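Local coordinates for bacterial fluorinating enzyme homolog (Thermus thermophilus, PDB 2CW5), which hydrolyses S-adenosyl-L-methionine to adenosine and L-methionine, without acting as a chlorinase or fluorinase, at residues C[233-238]-C[242-247]; C[187-192]-C[250-255]; C[198-203]-C[229-234]. All blocks are in the same frame, centred on the assembly; numbering follows the deposited sequence.

Contact 1 (C[233-238]-C[242-247]); sequences VAVNRG and EALGLK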
loop_
_atom_site.group_PDB
_atom_site.type_symbol
_atom_site.label_atom_id
_atom_site.label_comp_id
_atom_site.label_asym_id
_atom_site.label_seq_id
_atom_site.Cartn_x
_atom_site.Cartn_y
_atom_site.Cartn_z
ATOM N N VAL C 233 -19.768 -7.892 -15.523
ATOM C CA VAL C 233 -21.073 -7.854 -14.864
ATOM C C VAL C 233 -20.912 -7.098 -13.552
ATOM O O VAL C 233 -20.156 -7.518 -12.674
ATOM C CB VAL C 233 -21.599 -9.270 -14.550
ATOM C CG1 VAL C 233 -22.865 -9.181 -13.692
ATOM C CG2 VAL C 233 -21.901 -10.010 -15.842
ATOM N N ALA C 234 -21.621 -5.981 -13.417
ATOM C CA ALA C 234 -21.522 -5.179 -12.205
ATOM C C ALA C 234 -22.872 -4.858 -11.582
ATOM O O ALA C 234 -23.920 -5.018 -12.204
ATOM C CB ALA C 234 -20.772 -3.884 -12.502
ATOM N N VAL C 235 -22.825 -4.411 -10.333
ATOM C CA VAL C 235 -24.019 -4.018 -9.601
ATOM C C VAL C 235 -23.789 -2.575 -9.193
ATOM O O VAL C 235 -22.776 -2.258 -8.567
ATOM C CB VAL C 235 -24.224 -4.874 -8.328
ATOM C CG1 VAL C 235 -25.282 -4.240 -7.438
ATOM C CG2 VAL C 235 -24.648 -6.286 -8.711
ATOM N N ASN C 236 -24.718 -1.702 -9.562
ATOM C CA ASN C 236 -24.606 -0.287 -9.227
ATOM C C ASN C 236 -24.402 -0.140 -7.722
ATOM O O ASN C 236 -25.192 -0.651 -6.929
ATOM C CB ASN C 236 -25.875 0.453 -9.654
ATOM C CG ASN C 236 -25.679 1.955 -9.723
ATOM O OD1 ASN C 236 -25.204 2.575 -8.772
ATOM N ND2 ASN C 236 -26.048 2.547 -10.853
ATOM N N ARG C 237 -23.334 0.552 -7.335
ATOM C CA ARG C 237 -23.024 0.758 -5.924
ATOM C C ARG C 237 -23.186 -0.539 -5.137
ATOM O O ARG C 237 -23.777 -0.557 -4.056
ATOM C CB ARG C 237 -23.931 1.845 -5.333
ATOM C CG ARG C 237 -23.403 3.272 -5.483
ATOM C CD ARG C 237 -23.034 3.610 -6.921
ATOM N NE ARG C 237 -22.631 5.009 -7.061
ATOM C CZ ARG C 237 -22.101 5.531 -8.163
ATOM N NH1 ARG C 237 -21.900 4.773 -9.234
ATOM N NH2 ARG C 237 -21.776 6.817 -8.198
ATOM N N GLY C 238 -22.654 -1.623 -5.691
ATOM C CA GLY C 238 -22.746 -2.912 -5.036
ATOM C C GLY C 238 -21.738 -3.902 -5.585
ATOM O O GLY C 238 -20.975 -3.589 -6.500
ATOM N N GLU C 242 -21.062 -10.478 -4.473
ATOM C CA GLU C 242 -21.891 -10.656 -3.283
ATOM C C GLU C 242 -23.375 -10.756 -3.618
ATOM O O GLU C 242 -24.013 -11.778 -3.371
ATOM C CB GLU C 242 -21.692 -9.487 -2.314
ATOM C CG GLU C 242 -20.269 -9.270 -1.830
ATOM C CD GLU C 242 -20.181 -8.163 -0.788
ATOM O OE1 GLU C 242 -20.796 -8.310 0.291
ATOM O OE2 GLU C 242 -19.504 -7.142 -1.045
ATOM N N ALA C 243 -23.914 -9.679 -4.180
ATOM C CA ALA C 243 -25.327 -9.607 -4.537
ATOM C C ALA C 243 -25.835 -10.777 -5.378
ATOM O O ALA C 243 -26.942 -11.271 -5.150
ATOM C CB ALA C 243 -25.609 -8.292 -5.252
ATOM N N LEU C 244 -25.036 -11.222 -6.346
ATOM C CA LEU C 244 -25.447 -12.321 -7.213
ATOM C C LEU C 244 -24.822 -13.667 -6.850
ATOM O O LEU C 244 -25.064 -14.669 -7.524
ATOM C CB LEU C 244 -25.124 -11.983 -8.670
ATOM C CG LEU C 244 -25.615 -10.619 -9.162
ATOM C CD1 LEU C 244 -25.311 -10.477 -10.645
ATOM C CD2 LEU C 244 -27.107 -10.475 -8.910
ATOM N N GLY C 245 -24.023 -13.686 -5.788
ATOM C CA GLY C 245 -23.383 -14.919 -5.358
ATOM C C GLY C 245 -22.561 -15.589 -6.442
ATOM O O GLY C 245 -22.567 -16.813 -6.569
ATOM N N LEU C 246 -21.841 -14.790 -7.222
ATOM C CA LEU C 246 -21.025 -15.322 -8.312
ATOM C C LEU C 246 -19.719 -15.947 -7.838
ATOM O O LEU C 246 -19.215 -15.630 -6.760
ATOM C CB LEU C 246 -20.711 -14.216 -9.322
ATOM C CG LEU C 246 -21.919 -13.470 -9.894
ATOM C CD1 LEU C 246 -21.446 -12.398 -10.863
ATOM C CD2 LEU C 246 -22.849 -14.451 -10.591
ATOM N N LYS C 247 -19.177 -16.838 -8.661
ATOM C CA LYS C 247 -17.919 -17.505 -8.363
ATOM C C LYS C 247 -17.133 -17.734 -9.652
ATOM O O LYS C 247 -17.719 -17.887 -10.723
ATOM C CB LYS C 247 -18.177 -18.842 -7.660
ATOM C CG LYS C 247 -18.758 -18.688 -6.262
ATOM C CD LYS C 247 -18.701 -19.990 -5.478
ATOM C CE LYS C 247 -19.054 -19.764 -4.009
ATOM N NZ LYS C 247 -20.445 -19.256 -3.830
#

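Contact 2 (C[187-192]-C[250-255]); sequences AITTLL and MPVRLL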
loop_
_atom_site.group_PDB
_atom_site.type_symbol
_atom_site.label_atom_id
_atom_site.label_comp_id
_atom_site.label_asym_id
_atom_site.label_seq_id
_atom_site.Cartn_x
_atom_site.Cartn_y
_atom_site.Cartn_z
ATOM N N ALA C 187 -17.672 -8.779 -11.856
ATOM C CA ALA C 187 -17.208 -10.044 -12.408
ATOM C C ALA C 187 -16.641 -9.843 -13.812
ATOM O O ALA C 187 -17.288 -9.248 -14.674
ATOM C CB ALA C 187 -18.349 -11.040 -12.444
ATOM N N ILE C 188 -15.421 -10.325 -14.024
ATOM C CA ILE C 188 -14.772 -10.236 -15.326
ATOM C C ILE C 188 -14.994 -11.590 -15.992
ATOM O O ILE C 188 -14.709 -12.626 -15.388
ATOM C CB ILE C 188 -13.246 -10.014 -15.187
ATOM C CG1 ILE C 188 -12.962 -8.825 -14.263
ATOM C CG2 ILE C 188 -12.629 -9.811 -16.564
ATOM C CD1 ILE C 188 -13.509 -7.492 -14.755
ATOM N N THR C 189 -15.501 -11.593 -17.223
ATOM C CA THR C 189 -15.744 -12.847 -17.922
ATOM C C THR C 189 -14.745 -13.020 -19.055
ATOM O O THR C 189 -13.955 -12.118 -19.340
ATOM C CB THR C 189 -17.169 -12.917 -18.516
ATOM O OG1 THR C 189 -17.234 -12.123 -19.705
ATOM C CG2 THR C 189 -18.199 -12.403 -17.499
ATOM N N THR C 190 -14.785 -14.185 -19.689
ATOM C CA THR C 190 -13.888 -14.500 -20.794
ATOM C C THR C 190 -14.509 -14.131 -22.142
ATOM O O THR C 190 -13.918 -14.378 -23.194
ATOM C CB THR C 190 -13.542 -16.009 -20.806
ATOM O OG1 THR C 190 -14.756 -16.774 -20.836
ATOM C CG2 THR C 190 -12.739 -16.386 -19.571
ATOM N N LEU C 191 -15.703 -13.544 -22.112
ATOM C CA LEU C 191 -16.388 -13.154 -23.345
ATOM C C LEU C 191 -15.809 -11.883 -23.963
ATOM O O LEU C 191 -15.578 -10.896 -23.268
ATOM C CB LEU C 191 -17.884 -12.958 -23.081
ATOM C CG LEU C 191 -18.672 -14.231 -22.782
ATOM C CD1 LEU C 191 -20.124 -13.876 -22.512
ATOM C CD2 LEU C 191 -18.567 -15.187 -23.969
ATOM N N LEU C 192 -15.591 -11.916 -25.276
ATOM C CA LEU C 192 -15.032 -10.771 -25.996
ATOM C C LEU C 192 -16.078 -9.828 -26.576
ATOM O O LEU C 192 -15.746 -8.741 -27.050
ATOM C CB LEU C 192 -14.116 -11.265 -27.116
ATOM C CG LEU C 192 -12.840 -11.925 -26.599
ATOM C CD1 LEU C 192 -12.151 -12.679 -27.727
ATOM C CD2 LEU C 192 -11.923 -10.853 -26.001
HETATM N N MSE C 250 -17.785 -19.999 -13.115
HETATM C CA MSE C 250 -19.207 -20.064 -13.391
HETATM C C MSE C 250 -19.441 -19.744 -14.865
HETATM O O MSE C 250 -18.912 -18.765 -15.388
HETATM C CB MSE C 250 -19.935 -19.059 -12.506
HETATM C CG MSE C 250 -21.381 -19.361 -12.237
HETATM SE SE MSE C 250 -22.017 -18.198 -10.826
HETATM C CE MSE C 250 -21.322 -19.169 -9.311
ATOM N N PRO C 251 -20.229 -20.576 -15.559
ATOM C CA PRO C 251 -20.465 -20.287 -16.974
ATOM C C PRO C 251 -21.267 -19.013 -17.234
ATOM O O PRO C 251 -22.124 -18.614 -16.438
ATOM C CB PRO C 251 -21.167 -21.549 -17.480
ATOM C CG PRO C 251 -21.840 -22.090 -16.256
ATOM C CD PRO C 251 -20.805 -21.878 -15.179
ATOM N N VAL C 252 -20.944 -18.373 -18.352
ATOM C CA VAL C 252 -21.595 -17.147 -18.790
ATOM C C VAL C 252 -22.035 -17.428 -20.220
ATOM O O VAL C 252 -21.235 -17.874 -21.043
ATOM C CB VAL C 252 -20.608 -15.961 -18.765
ATOM C CG1 VAL C 252 -21.292 -14.701 -19.266
ATOM C CG2 VAL C 252 -20.092 -15.750 -17.344
ATOM N N ARG C 253 -23.304 -17.175 -20.513
ATOM C CA ARG C 253 -23.835 -17.449 -21.841
ATOM C C ARG C 253 -24.607 -16.285 -22.454
ATOM O O ARG C 253 -25.529 -15.748 -21.842
ATOM C CB ARG C 253 -24.725 -18.697 -21.758
ATOM C CG ARG C 253 -25.654 -18.942 -22.933
ATOM C CD ARG C 253 -26.359 -20.283 -22.752
ATOM N NE ARG C 253 -26.804 -20.459 -21.371
ATOM C CZ ARG C 253 -27.240 -21.606 -20.857
ATOM N NH1 ARG C 253 -27.300 -22.700 -21.608
ATOM N NH2 ARG C 253 -27.607 -21.662 -19.583
ATOM N N LEU C 254 -24.220 -15.892 -23.664
ATOM C CA LEU C 254 -24.907 -14.809 -24.356
ATOM C C LEU C 254 -26.218 -15.345 -24.916
ATOM O O LEU C 254 -26.231 -16.307 -25.683
ATOM C CB LEU C 254 -24.037 -14.254 -25.486
ATOM C CG LEU C 254 -22.828 -13.429 -25.032
ATOM C CD1 LEU C 254 -21.986 -13.038 -26.239
ATOM C CD2 LEU C 254 -23.308 -12.188 -24.286
ATOM N N LEU C 255 -27.320 -14.723 -24.517
ATOM C CA LEU C 255 -28.639 -15.142 -24.966
ATOM C C LEU C 255 -28.982 -14.493 -26.302
ATOM O O LEU C 255 -29.967 -13.727 -26.349
ATOM C CB LEU C 255 -29.688 -14.767 -23.915
ATOM C CG LEU C 255 -29.456 -15.346 -22.518
ATOM C CD1 LEU C 255 -30.391 -14.679 -21.526
ATOM C CD2 LEU C 255 -29.664 -16.853 -22.542
ATOM O OXT LEU C 255 -28.255 -14.755 -27.285
#

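Contact 3 (C[198-203]-C[229-234]); sequences GFVEVG and GLLEVA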
loop_
_atom_site.group_PDB
_atom_site.type_symbol
_atom_site.label_atom_id
_atom_site.label_comp_id
_atom_site.label_asym_id
_atom_site.label_seq_id
_atom_site.Cartn_x
_atom_site.Cartn_y
_atom_site.Cartn_z
ATOM N N GLY C 198 -28.711 -6.837 -25.810
ATOM C CA GLY C 198 -28.799 -8.263 -25.545
ATOM C C GLY C 198 -28.825 -8.600 -24.064
ATOM O O GLY C 198 -28.908 -7.712 -23.214
ATOM N N PHE C 199 -28.753 -9.892 -23.757
ATOM C CA PHE C 199 -28.770 -10.365 -22.376
ATOM C C PHE C 199 -27.700 -11.428 -22.153
ATOM O O PHE C 199 -27.403 -12.227 -23.041
ATOM C CB PHE C 199 -30.137 -10.965 -22.038
ATOM C CG PHE C 199 -31.235 -9.949 -21.904
ATOM C CD1 PHE C 199 -31.323 -9.147 -20.772
ATOM C CD2 PHE C 199 -32.182 -9.793 -22.912
ATOM C CE1 PHE C 199 -32.343 -8.205 -20.644
ATOM C CE2 PHE C 199 -33.202 -8.855 -22.793
ATOM C CZ PHE C 199 -33.283 -8.059 -21.656
ATOM N N VAL C 200 -27.121 -11.430 -20.961
ATOM C CA VAL C 200 -26.104 -12.410 -20.624
ATOM C C VAL C 200 -26.614 -13.196 -19.419
ATOM O O VAL C 200 -27.130 -12.618 -18.463
ATOM C CB VAL C 200 -24.749 -11.726 -20.304
ATOM C CG1 VAL C 200 -24.873 -10.845 -19.071
ATOM C CG2 VAL C 200 -23.677 -12.770 -20.112
ATOM N N GLU C 201 -26.496 -14.515 -19.482
ATOM C CA GLU C 201 -26.958 -15.361 -18.398
ATOM C C GLU C 201 -25.805 -15.904 -17.566
ATOM O O GLU C 201 -24.881 -16.529 -18.089
ATOM C CB GLU C 201 -27.792 -16.516 -18.958
ATOM C CG GLU C 201 -28.305 -17.478 -17.899
ATOM C CD GLU C 201 -29.263 -18.506 -18.464
ATOM O OE1 GLU C 201 -30.374 -18.117 -18.894
ATOM O OE2 GLU C 201 -28.906 -19.703 -18.480
ATOM N N VAL C 202 -25.868 -15.649 -16.265
ATOM C CA VAL C 202 -24.847 -16.113 -15.335
ATOM C C VAL C 202 -25.468 -16.305 -13.951
ATOM O O VAL C 202 -26.249 -15.471 -13.494
ATOM C CB VAL C 202 -23.672 -15.107 -15.241
ATOM C CG1 VAL C 202 -24.174 -13.749 -14.785
ATOM C CG2 VAL C 202 -22.606 -15.632 -14.282
ATOM N N GLY C 203 -25.129 -17.415 -13.301
ATOM C CA GLY C 203 -25.656 -17.692 -11.975
ATOM C C GLY C 203 -27.163 -17.861 -11.937
ATOM O O GLY C 203 -27.796 -17.623 -10.908
ATOM N N GLY C 229 -11.591 -4.979 -22.819
ATOM C CA GLY C 229 -12.215 -5.661 -23.939
ATOM C C GLY C 229 -12.972 -6.930 -23.586
ATOM O O GLY C 229 -13.387 -7.672 -24.476
ATOM N N LEU C 230 -13.151 -7.192 -22.294
ATOM C CA LEU C 230 -13.877 -8.383 -21.859
ATOM C C LEU C 230 -15.220 -7.990 -21.256
ATOM O O LEU C 230 -15.342 -6.936 -20.622
ATOM C CB LEU C 230 -13.058 -9.158 -20.824
ATOM C CG LEU C 230 -11.711 -9.705 -21.303
ATOM C CD1 LEU C 230 -11.005 -10.420 -20.152
ATOM C CD2 LEU C 230 -11.933 -10.655 -22.471
ATOM N N LEU C 231 -16.232 -8.829 -21.454
ATOM C CA LEU C 231 -17.554 -8.538 -20.913
ATOM C C LEU C 231 -17.486 -8.591 -19.391
ATOM O O LEU C 231 -16.849 -9.473 -18.817
ATOM C CB LEU C 231 -18.593 -9.545 -21.434
ATOM C CG LEU C 231 -20.050 -9.331 -20.985
ATOM C CD1 LEU C 231 -21.004 -9.986 -21.971
ATOM C CD2 LEU C 231 -20.258 -9.894 -19.591
ATOM N N GLU C 232 -18.136 -7.630 -18.744
ATOM C CA GLU C 232 -18.149 -7.566 -17.292
ATOM C C GLU C 232 -19.579 -7.482 -16.774
ATOM O O GLU C 232 -20.484 -7.070 -17.499
ATOM C CB GLU C 232 -17.353 -6.345 -16.814
ATOM C CG GLU C 232 -15.840 -6.489 -16.960
ATOM C CD GLU C 232 -15.079 -5.226 -16.578
ATOM O OE1 GLU C 232 -15.487 -4.542 -15.614
ATOM O OE2 GLU C 232 -14.058 -4.927 -17.230
ATOM N N VAL C 233 -19.768 -7.892 -15.523
ATOM C CA VAL C 233 -21.073 -7.854 -14.864
ATOM C C VAL C 233 -20.912 -7.098 -13.552
ATOM O O VAL C 233 -20.156 -7.518 -12.674
ATOM C CB VAL C 233 -21.599 -9.270 -14.550
ATOM C CG1 VAL C 233 -22.865 -9.181 -13.692
ATOM C CG2 VAL C 233 -21.901 -10.010 -15.842
ATOM N N ALA C 234 -21.621 -5.981 -13.417
ATOM C CA ALA C 234 -21.522 -5.179 -12.205
ATOM C C ALA C 234 -22.872 -4.858 -11.582
ATOM O O ALA C 234 -23.920 -5.018 -12.204
ATOM C CB ALA C 234 -20.772 -3.884 -12.502
#

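Contact 1 (C[233-238]-C[242-247])
L244 lies against two valines of one strand face, V233 and V235, just where strand 231-235 runs out and the short helix 240-243 folds back on it. The tighter part is here. The CD1 methyl of L244 meets CG1 of V233 at 4.1 Å, the two side chains crossing at a slant, while the branch point CG of L244 stands 4.5 Å from CG2 of V235. That same V235 methyl also rests beside the CB of A243, at 4.1 Å, so it is shared between A243 and L244. V235 can do this because its CG1 is anti to the backbone N (chi1 167°), which turns CG2 toward the helix. L246 adds a looser flank, with its CD1 about 4.5 Å from CG1 of V233.

Beyond these residues the contact opens to solvent. N236 and R237 are exposed in the tight turn closed by the bond from G238 N to V235 O (2.9 Å), and the outer side of A243 is exposed as well. The helix ends in a Schellman motif with G245 at positive phi as its C-prime residue, and this reversal brings L246 back toward the barrel of the C-terminal domain. V235 is probably part of the adenosine and S-adenosyl-L-methionine site, as in relatives. Between these two segments V235 meets apolar carbon atoms, so the match between helix and strand rests on shape and on exclusion of water, without the directionality of polar bonds.

Contact 2 (C[187-192]-C[250-255])
L191 and L254 reach toward each other tip to tip, the CD1 methyl of L191 ending 3.7 Å from CG of L254 and 4.0 Å from its CD2. The same methyl runs obliquely past V252, where CG1 comes to within 3.5 Å of L191 CD1; one leucine end is thus pressed between two residues of strand 251-254. The other branch of V252 faces T189: the side chains cross at about a right angle, with CG2 of T189 3.8 Å from CG2 of V252. V252 serves both neighbours because CG1 is anti to its backbone N (chi1 178°), leaving CG2 beside that N and directed at the threonine.

The strands 187-189 and 251-254 are not partners in the antiparallel sheet, since strand 175-181 runs between them; they meet through side chains inside the beta barrel of the C-terminal domain, with T189 and V252 nearest in backbone register. V200 and V202 add to the packing round V252. The hydroxyl of T189 makes an ST turn, OG1 accepting from L191 N at 3.2 Å (155° at the hydrogen), while it also bonds to the carbonyl O of L231. A valine in place of T189 removes the hydroxyl from both L191 N and the L231 carbonyl, and the bend that aims L191 at V252 would probably be less firmly fixed.

Contact 3 (C[198-203]-C[229-234])
Strands 199-202 and 231-235 pass each other with V200 and V233 as their nearest backbone pair, CA to CA 8.9 Å, too wide a gap for backbone pairing and bridged by side chains. They belong to the antiparallel sheet that curls into the beta barrel of the C-terminal domain. Three strands, 251-254, 175-181 and 187-189, separate them in the order of that sheet, so their inward faces look at each other through the barrel interior.

V200 is central to the contact, giving one methyl to each of two partners. Its CG2 is directed at L231 and lies 4.3 Å from CD1 of that leucine, whereas CG1 comes to 4.5 Å from CG2 of V233. The split follows from the valine torsion: with chi1 at 64°, CG1 sits between the backbone N and the carbonyl carbon, and CG2 is anti to N. On the opposite strand L231 has CG anti to its own N (chi1 -178°), which extends the side chain across the interior toward V200. These spacings make a looser fit than close methyl packing, and L254, which touches L231, helps fill the interior from strand 251-254.

Alternation along the strands sends the neighbouring residues to the other face. E232, between L231 and V233, probably binds S-adenosyl-L-methionine, as in relatives; its OE1 makes a weak hydrogen bond to the hydroxyl of Y224. E201, outside the barrel, is salt-bridged to R253. V202 completes the inward row at the far end, its CG1 standing about 4.5 Å from CG2 of V233.

All three contacts lie in the C-terminal domain and reach the same antiparallel sheet. Contacts 2 and 3 are close neighbours, their centres about 5 Å apart, while contact 1 sits about 14 Å from contact 2 and 11 Å from contact 3, toward one end of the barrel. Along the chain, 187-192 comes first and 250-255 last, so contact 2 closes a loop that encloses both others; contact 3 ends on the strand where contact 1 begins. V233 and A234 are common to these two. Strand 231-235 therefore ties barrel interior to helical end, and carries E232 and V235, probable residues of the substrate site.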